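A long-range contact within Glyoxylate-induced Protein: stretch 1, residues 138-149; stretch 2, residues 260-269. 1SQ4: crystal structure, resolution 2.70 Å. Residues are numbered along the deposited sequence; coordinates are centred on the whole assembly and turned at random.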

# COMPACT_ATOMS: atom_id res chain seq x y z
N PHE A 138 10.87 -15.65 -35.76
CA PHE A 138 11.20 -14.24 -35.91
C PHE A 138 10.22 -13.31 -35.21
O PHE A 138 9.11 -13.71 -34.86
N HIS A 139 10.65 -12.07 -35.02
CA HIS A 139 9.83 -11.05 -34.39
C HIS A 139 9.22 -10.19 -35.48
O HIS A 139 9.89 -9.87 -36.46
N TRP A 140 7.96 -9.81 -35.31
CA TRP A 140 7.28 -8.99 -36.29
C TRP A 140 6.68 -7.78 -35.58
O TRP A 140 5.69 -7.89 -34.85
N ILE A 141 7.29 -6.62 -35.78
CA ILE A 141 6.83 -5.41 -35.15
C ILE A 141 6.04 -4.55 -36.14
O ILE A 141 6.54 -4.18 -37.20
N ARG A 142 4.79 -4.22 -35.78
CA ARG A 142 3.92 -3.43 -36.65
C ARG A 142 3.50 -2.08 -36.11
O ARG A 142 3.41 -1.88 -34.90
N LYS A 143 3.24 -1.16 -37.03
CA LYS A 143 2.79 0.18 -36.68
C LYS A 143 2.22 0.88 -37.89
O LYS A 143 2.67 0.67 -39.01
N HIS A 144 1.21 1.70 -37.67
CA HIS A 144 0.65 2.43 -38.78
C HIS A 144 1.64 3.56 -39.04
O HIS A 144 1.96 4.36 -38.15
N TYR A 145 2.13 3.60 -40.27
CA TYR A 145 3.08 4.62 -40.68
C TYR A 145 2.41 5.97 -40.77
O TYR A 145 1.27 6.08 -41.20
N GLN A 146 3.12 7.01 -40.35
CA GLN A 146 2.56 8.34 -40.41
C GLN A 146 3.19 9.13 -41.56
O GLN A 146 4.37 9.47 -41.52
N LYS A 147 2.37 9.38 -42.58
CA LYS A 147 2.80 10.11 -43.76
C LYS A 147 2.83 11.59 -43.49
O LYS A 147 1.90 12.15 -42.91
N VAL A 148 3.90 12.24 -43.92
CA VAL A 148 4.00 13.67 -43.78
C VAL A 148 4.35 14.27 -45.13
O VAL A 148 5.30 13.84 -45.80
N ASP A 149 3.54 15.23 -45.54
CA ASP A 149 3.72 15.90 -46.81
C ASP A 149 5.10 16.47 -46.96
O ASP A 149 5.58 17.18 -46.08
N TYR A 260 18.89 -6.04 -25.50
CA TYR A 260 17.49 -6.19 -25.82
C TYR A 260 17.04 -5.40 -27.01
O TYR A 260 17.57 -4.34 -27.32
N LEU A 261 16.05 -5.96 -27.68
CA LEU A 261 15.46 -5.34 -28.85
C LEU A 261 14.55 -4.23 -28.33
O LEU A 261 13.81 -4.43 -27.37
N LEU A 262 14.61 -3.07 -28.97
CA LEU A 262 13.80 -1.93 -28.55
C LEU A 262 13.12 -1.25 -29.74
O LEU A 262 13.74 -1.05 -30.78
N TYR A 263 11.86 -0.90 -29.56
CA TYR A 263 11.11 -0.21 -30.61
C TYR A 263 10.38 0.99 -30.04
O TYR A 263 9.82 0.93 -28.95
N LYS A 264 10.41 2.09 -30.79
CA LYS A 264 9.77 3.36 -30.41
C LYS A 264 9.40 4.17 -31.65
O LYS A 264 9.96 3.96 -32.73
N ASP A 265 8.46 5.09 -31.47
CA ASP A 265 8.00 5.96 -32.55
C ASP A 265 8.68 7.31 -32.38
O ASP A 265 8.77 7.83 -31.26
N VAL A 266 9.15 7.88 -33.49
CA VAL A 266 9.87 9.15 -33.47
C VAL A 266 9.72 10.02 -34.71
O VAL A 266 8.99 9.68 -35.65
N ASN A 267 10.43 11.14 -34.71
CA ASN A 267 10.44 12.09 -35.82
C ASN A 267 9.07 12.56 -36.27
O ASN A 267 8.87 12.86 -37.45
N ARG A 268 8.12 12.63 -35.34
CA ARG A 268 6.79 13.08 -35.71
C ARG A 268 6.17 13.91 -34.59
O ARG A 268 6.66 13.90 -33.47
N HIS A 269 5.11 14.65 -34.90
CA HIS A 269 4.45 15.47 -33.88
C HIS A 269 3.70 14.55 -32.94
O HIS A 269 3.40 13.41 -33.30

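The two strands, 138-144 and 260-265, run in nearly the same direction, with 6° between their N-to-C vectors, but their axes come no closer than 9.5 Å. That spacing is too wide for backbone pairing, so the contact is made by side chains meeting across the gap. The register confirms the layer: CA atoms of Ile 141 and Tyr 263 lie 8.1 Å apart, and those of Gln 146 and Arg 268 lie 7.9 Å apart.

Strand alternation decides which residues take part. His 139, Ile 141 and Lys 143 direct their CA-to-CB bonds toward the second stretch, as Leu 261, Tyr 263 and Asp 265 do toward the first. Leu 262 and Lys 264 point away, and Phe 138, Trp 140, Arg 142 and His 144 are out of reach.

The strand portion is mainly apolar. Ile 141 adopts chi1 m and chi2 t (-57°, 168°), which carries CD1 to 3.9 Å from Leu 261 CD2 and 3.8 Å from Tyr 263 CD2; one methyl thus bridges two neighbouring inward residues of the opposing strand. Its other branch is also used, since CG2 lies over one face of the Tyr 263 ring. That ring is held at chi1 p (50°) with chi2 near 91°, while its hydroxyl is hydrogen-bonded elsewhere in the structure. Leu 261, chi1 t and chi2 p, also brings CD2 to 3.9 Å from His 139 ND1. This approach to the imidazole, whose chi1 is m, is a packing contact; ND1 has its hydrogen bond elsewhere.

Lys 143 marks the change to polar chemistry. Its chi1 to chi3 are all t, an extended chain that places CE 3.6 Å from Asp 265 CB. A final chi4 of -50° (m) turns the amino group, and NZ donates to His 144 O at 2.8 Å. The lysine therefore packs against the aspartate through its aliphatic portion while its charged end bonds to its own stretch and elsewhere in the structure. Asp 265, chi1 p, has OD2 hydrogen-bonded to a residue adjoining the stretches.

Beyond the strands, Arg 268 dominates, with 110 Å² covered by stretch 1. Its chi1 (-140°) and chi2 (105°) lie between wells, followed by chi3 m and chi4 -178°. In this bent conformation NE and NH1 donate to Asn 267 O at 2.7 and 3.1 Å, and NH2 reaches across to donate to Gln 146 O at 2.7 Å, with an N-H...acceptor angle of 142°. This is the one hydrogen bond between the stretches. Gln 146 O lies near the guanidinium plane, as does Tyr 145 OH, 3.8 Å from Arg 268 NH2. Val 148, chi1 p, instead covers one guanidinium face, with CG1 3.6 Å from Arg 268 NH2. The Gln 146 side chain, extended at chi1 t and chi2 t, runs alongside the arginine's aliphatic part, its NE2 3.1 Å from Arg 268 CG.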

# COMPACT_ATOMS: atom_id res chain seq x y z
CB PHE A 138 11.27 -13.84 -37.39
CG PHE A 138 9.95 -13.99 -38.12
CD1 PHE A 138 9.51 -15.24 -38.54
CD2 PHE A 138 9.21 -12.87 -38.47
CE1 PHE A 138 8.34 -15.36 -39.27
CE2 PHE A 138 8.04 -12.98 -39.20
CZ PHE A 138 7.61 -14.23 -39.61
CB HIS A 139 10.67 -10.16 -33.46
CG HIS A 139 11.01 -10.80 -32.15
ND1 HIS A 139 10.67 -10.24 -30.94
CD2 HIS A 139 11.68 -11.95 -31.86
CE1 HIS A 139 11.11 -11.01 -29.96
NE2 HIS A 139 11.72 -12.05 -30.50
CB TRP A 140 6.21 -9.83 -36.99
CG TRP A 140 5.44 -9.16 -38.11
CD1 TRP A 140 5.68 -7.93 -38.65
CD2 TRP A 140 4.27 -9.66 -38.77
NE1 TRP A 140 4.72 -7.63 -39.60
CE2 TRP A 140 3.84 -8.68 -39.69
CE3 TRP A 140 3.53 -10.86 -38.67
CZ2 TRP A 140 2.71 -8.85 -40.49
CZ3 TRP A 140 2.41 -11.02 -39.47
CH2 TRP A 140 2.01 -10.02 -40.37
CB ILE A 141 8.03 -4.65 -34.60
CG1 ILE A 141 8.80 -5.55 -33.64
CG2 ILE A 141 7.58 -3.41 -33.89
CD1 ILE A 141 10.16 -5.05 -33.25
CB ARG A 142 2.65 -4.22 -36.99
CG ARG A 142 2.90 -5.48 -37.83
CD ARG A 142 1.70 -6.41 -37.88
NE ARG A 142 0.62 -5.99 -38.77
CZ ARG A 142 -0.50 -5.40 -38.37
NH1 ARG A 142 -0.70 -5.16 -37.08
NH2 ARG A 142 -1.44 -5.09 -39.25
CB LYS A 143 3.94 1.04 -36.15
CG LYS A 143 3.57 2.51 -35.91
CD LYS A 143 4.84 3.34 -35.73
CE LYS A 143 4.59 4.80 -35.35
NZ LYS A 143 3.61 5.54 -36.19
CB HIS A 144 -0.73 2.98 -38.42
CG HIS A 144 -1.82 1.95 -38.47
ND1 HIS A 144 -3.01 2.10 -37.80
CD2 HIS A 144 -1.91 0.77 -39.14
CE1 HIS A 144 -3.79 1.06 -38.04
NE2 HIS A 144 -3.15 0.24 -38.85
CB TYR A 145 3.68 4.24 -42.05
CG TYR A 145 4.66 5.27 -42.57
CD1 TYR A 145 4.29 6.15 -43.60
CD2 TYR A 145 5.94 5.41 -42.02
CE1 TYR A 145 5.16 7.13 -44.05
CE2 TYR A 145 6.82 6.40 -42.47
CZ TYR A 145 6.41 7.25 -43.48
OH TYR A 145 7.24 8.25 -43.91
CB GLN A 146 2.77 9.08 -39.10
CG GLN A 146 2.14 10.44 -39.08
CD GLN A 146 2.12 11.04 -37.69
OE1 GLN A 146 1.71 12.19 -37.50
NE2 GLN A 146 2.58 10.26 -36.70
CB LYS A 147 1.84 9.85 -44.92
CG LYS A 147 2.21 10.60 -46.21
CD LYS A 147 3.45 9.98 -46.84
CE LYS A 147 3.97 10.85 -47.98
NZ LYS A 147 4.36 12.20 -47.50
CB VAL A 148 5.06 14.08 -42.70
CG1 VAL A 148 6.31 13.25 -42.84
CG2 VAL A 148 5.38 15.56 -42.84
CB ASP A 149 2.72 17.04 -47.00
CG ASP A 149 1.42 16.56 -47.57
OD1 ASP A 149 0.83 17.29 -48.41
OD2 ASP A 149 0.97 15.46 -47.18
CB TYR A 260 16.63 -5.82 -24.62
CG TYR A 260 16.92 -4.48 -24.01
CD1 TYR A 260 17.54 -4.38 -22.76
CD2 TYR A 260 16.52 -3.29 -24.64
CE1 TYR A 260 17.75 -3.15 -22.15
CE2 TYR A 260 16.74 -2.05 -24.04
CZ TYR A 260 17.35 -1.99 -22.80
OH TYR A 260 17.54 -0.78 -22.17
CB LEU A 261 14.65 -6.39 -29.60
CG LEU A 261 13.82 -5.93 -30.79
CD1 LEU A 261 14.73 -5.65 -31.97
CD2 LEU A 261 12.82 -7.02 -31.13
CB LEU A 262 14.68 -0.91 -27.82
CG LEU A 262 14.08 0.43 -27.37
CD1 LEU A 262 15.00 1.05 -26.35
CD2 LEU A 262 13.88 1.37 -28.55
CB TYR A 263 10.12 -1.17 -31.29
CG TYR A 263 9.22 -1.98 -30.38
CD1 TYR A 263 7.96 -1.51 -30.00
CD2 TYR A 263 9.61 -3.24 -29.93
CE1 TYR A 263 7.11 -2.29 -29.20
CE2 TYR A 263 8.77 -4.03 -29.14
CZ TYR A 263 7.52 -3.55 -28.78
OH TYR A 263 6.70 -4.35 -28.01
CB LYS A 264 10.73 4.19 -29.55
CG LYS A 264 12.14 4.23 -30.13
CD LYS A 264 13.05 5.21 -29.43
CE LYS A 264 14.41 5.17 -30.08
NZ LYS A 264 15.29 6.27 -29.60
CB ASP A 265 6.47 6.11 -32.51
CG ASP A 265 5.96 6.57 -31.16
OD1 ASP A 265 6.10 5.82 -30.17
OD2 ASP A 265 5.40 7.69 -31.09
CB VAL A 266 11.37 8.88 -33.29
CG1 VAL A 266 11.64 8.30 -31.91
CG2 VAL A 266 11.84 7.92 -34.37
CB ASN A 267 11.18 11.51 -37.01
CG ASN A 267 12.55 11.03 -36.65
OD1 ASN A 267 13.14 11.51 -35.69
ND2 ASN A 267 13.07 10.09 -37.41
CB ARG A 268 5.93 11.86 -36.03
CG ARG A 268 5.02 12.08 -37.22
CD ARG A 268 5.49 11.34 -38.50
NE ARG A 268 6.88 11.61 -38.85
CZ ARG A 268 7.50 11.13 -39.93
NH1 ARG A 268 8.77 11.42 -40.14
NH2 ARG A 268 6.85 10.36 -40.80
CB HIS A 269 3.42 16.43 -34.51
CG HIS A 269 3.96 17.79 -34.83
ND1 HIS A 269 4.52 18.62 -33.89
CD2 HIS A 269 4.00 18.47 -36.00
CE1 HIS A 269 4.89 19.75 -34.46
NE2 HIS A 269 4.59 19.68 -35.74